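Local atomic coordinates of N-acetylmuramoyl-L-alanine amidase AmiD (Escherichia coli, PDB entry 3D2Y), a protein that uses a catalytic zinc ion to hydrolyse the link between N-acetylmuramoyl residues and L-amino acid residues in cell-wall glycopeptides. Residues A[135-138]-A[139-142]. Sequence-based numbering, arbitrary orientation.
Sequences KDII and ARYH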
loop_
_atom_site.group_PDB
_atom_site.type_symbol
_atom_site.label_atom_id
_atom_site.label_comp_id
_atom_site.label_asym_id
_atom_site.label_seq_id
_atom_site.Cartn_x
_atom_site.Cartn_y
_atom_site.Cartn_z
ATOM N N LYS A 135 6.651 -0.639 11.234
ATOM C CA LYS A 135 6.071 -0.690 12.577
ATOM C C LYS A 135 6.119 0.689 13.247
ATOM O O LYS A 135 5.151 1.120 13.866
ATOM C CB LYS A 135 6.763 -1.759 13.451
ATOM C CG LYS A 135 6.408 -3.182 13.005
ATOM C CD LYS A 135 7.100 -4.252 13.817
ATOM C CE LYS A 135 6.144 -4.841 14.835
ATOM N NZ LYS A 135 6.457 -6.307 15.100
ATOM N N ASP A 136 7.241 1.391 13.105
ATOM C CA ASP A 136 7.398 2.671 13.748
ATOM C C ASP A 136 6.420 3.651 13.134
ATOM O O ASP A 136 5.725 4.394 13.855
ATOM C CB ASP A 136 8.815 3.217 13.620
ATOM C CG ASP A 136 9.803 2.564 14.592
ATOM O OD1 ASP A 136 9.422 1.779 15.511
ATOM O OD2 ASP A 136 10.992 2.859 14.412
ATOM N N ILE A 137 6.325 3.623 11.818
ATOM C CA ILE A 137 5.418 4.531 11.103
ATOM C C ILE A 137 3.964 4.311 11.479
ATOM O O ILE A 137 3.240 5.277 11.831
ATOM C CB ILE A 137 5.626 4.464 9.555
ATOM C CG1 ILE A 137 7.038 4.910 9.216
ATOM C CG2 ILE A 137 4.654 5.436 8.862
ATOM C CD1 ILE A 137 7.438 4.527 7.787
ATOM N N ILE A 138 3.556 3.041 11.444
ATOM C CA ILE A 138 2.214 2.611 11.847
ATOM C C ILE A 138 1.882 2.998 13.308
ATOM O O ILE A 138 0.796 3.505 13.567
ATOM C CB ILE A 138 2.041 1.089 11.597
ATOM C CG1 ILE A 138 1.989 0.808 10.083
ATOM C CG2 ILE A 138 0.842 0.551 12.377
ATOM C CD1 ILE A 138 2.401 -0.586 9.677
ATOM N N ALA A 139 2.820 2.802 14.249
ATOM C CA ALA A 139 2.654 3.290 15.629
ATOM C C ALA A 139 2.499 4.796 15.734
ATOM O O ALA A 139 1.626 5.298 16.490
ATOM C CB ALA A 139 3.828 2.795 16.562
ATOM N N ARG A 140 3.366 5.517 15.019
ATOM C CA ARG A 140 3.441 6.968 15.148
ATOM C C ARG A 140 2.085 7.645 14.830
ATOM O O ARG A 140 1.668 8.583 15.541
ATOM C CB ARG A 140 4.576 7.502 14.269
ATOM C CG ARG A 140 4.816 8.979 14.420
ATOM C CD ARG A 140 6.259 9.319 14.267
ATOM N NE ARG A 140 6.816 8.779 13.039
ATOM C CZ ARG A 140 7.849 7.945 12.979
ATOM N NH1 ARG A 140 8.480 7.572 14.085
ATOM N NH2 ARG A 140 8.267 7.505 11.798
ATOM N N TYR A 141 1.404 7.128 13.797
ATOM C CA TYR A 141 0.186 7.741 13.211
ATOM C C TYR A 141 -1.073 6.944 13.440
ATOM O O TYR A 141 -2.161 7.321 12.981
ATOM C CB TYR A 141 0.383 8.063 11.717
ATOM C CG TYR A 141 1.582 8.932 11.504
ATOM C CD1 TYR A 141 1.609 10.250 11.988
ATOM C CD2 TYR A 141 2.728 8.424 10.890
ATOM C CE1 TYR A 141 2.721 11.056 11.806
ATOM C CE2 TYR A 141 3.846 9.219 10.719
ATOM C CZ TYR A 141 3.840 10.524 11.169
ATOM O OH TYR A 141 4.958 11.319 11.015
ATOM N N HIS A 142 -0.918 5.841 14.165
ATOM C CA HIS A 142 -1.985 4.858 14.372
ATOM C C HIS A 142 -2.635 4.393 13.065
ATOM O O HIS A 142 -3.864 4.397 12.909
ATOM C CB HIS A 142 -3.037 5.407 15.320
ATOM C CG HIS A 142 -2.651 5.333 16.757
ATOM N ND1 HIS A 142 -1.732 6.187 17.327
ATOM C CD2 HIS A 142 -3.054 4.498 17.743
ATOM C CE1 HIS A 142 -1.589 5.883 18.602
ATOM N NE2 HIS A 142 -2.386 4.867 18.884
#
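Ala139 N donates a hydrogen bond to Lys135 O at 2.9 Å, and Arg140 N donates one to Asp136 O in the next i to i+4 step. These bonds lie near the C-terminal end of helix 124-141. The following step is longer: Tyr141 N donates to Ile137 O at 3.3 Å, with an N-H...O angle of 146°. His142 then leaves helical geometry with a positive phi of 51°, and its N makes a weak 3.5 Å bond to Ala139 O.

Arg140 folds back along the helix. Its chain starts extended from the backbone N (chi1 -175°) and then bends at chi2 and chi3. This lays one guanidinium face over Asp136 O and sets NH2 3.9 Å from CG1 of buried Ile137. On its other branch, Ile137 CG2 lies 4.1 Å from Tyr141 CD2. One face of the Tyr141 ring receives Arg140 CG, 3.7 Å above its centre. Ile137 and Tyr141 both touch Ile101 of strand 100-105, so this side of the helix packs on the central sheet, with the Ile137 side chain about 11 Å from that of the zinc ligand His35.

Glu78 grips both polar ends, with a salt bridge to Arg140 NH2 and a hydrogen bond between its OE1 and Tyr141 OH. With an alanine at Tyr141, Glu78 OE1 would probably lose its hydroxyl partner, and a gap would be likely to open beside Ile137 CG2. The carboxylate thus ties the helix's C-terminal turn to the loop carrying Glu78, and Ile137 adds apolar contact beside that link.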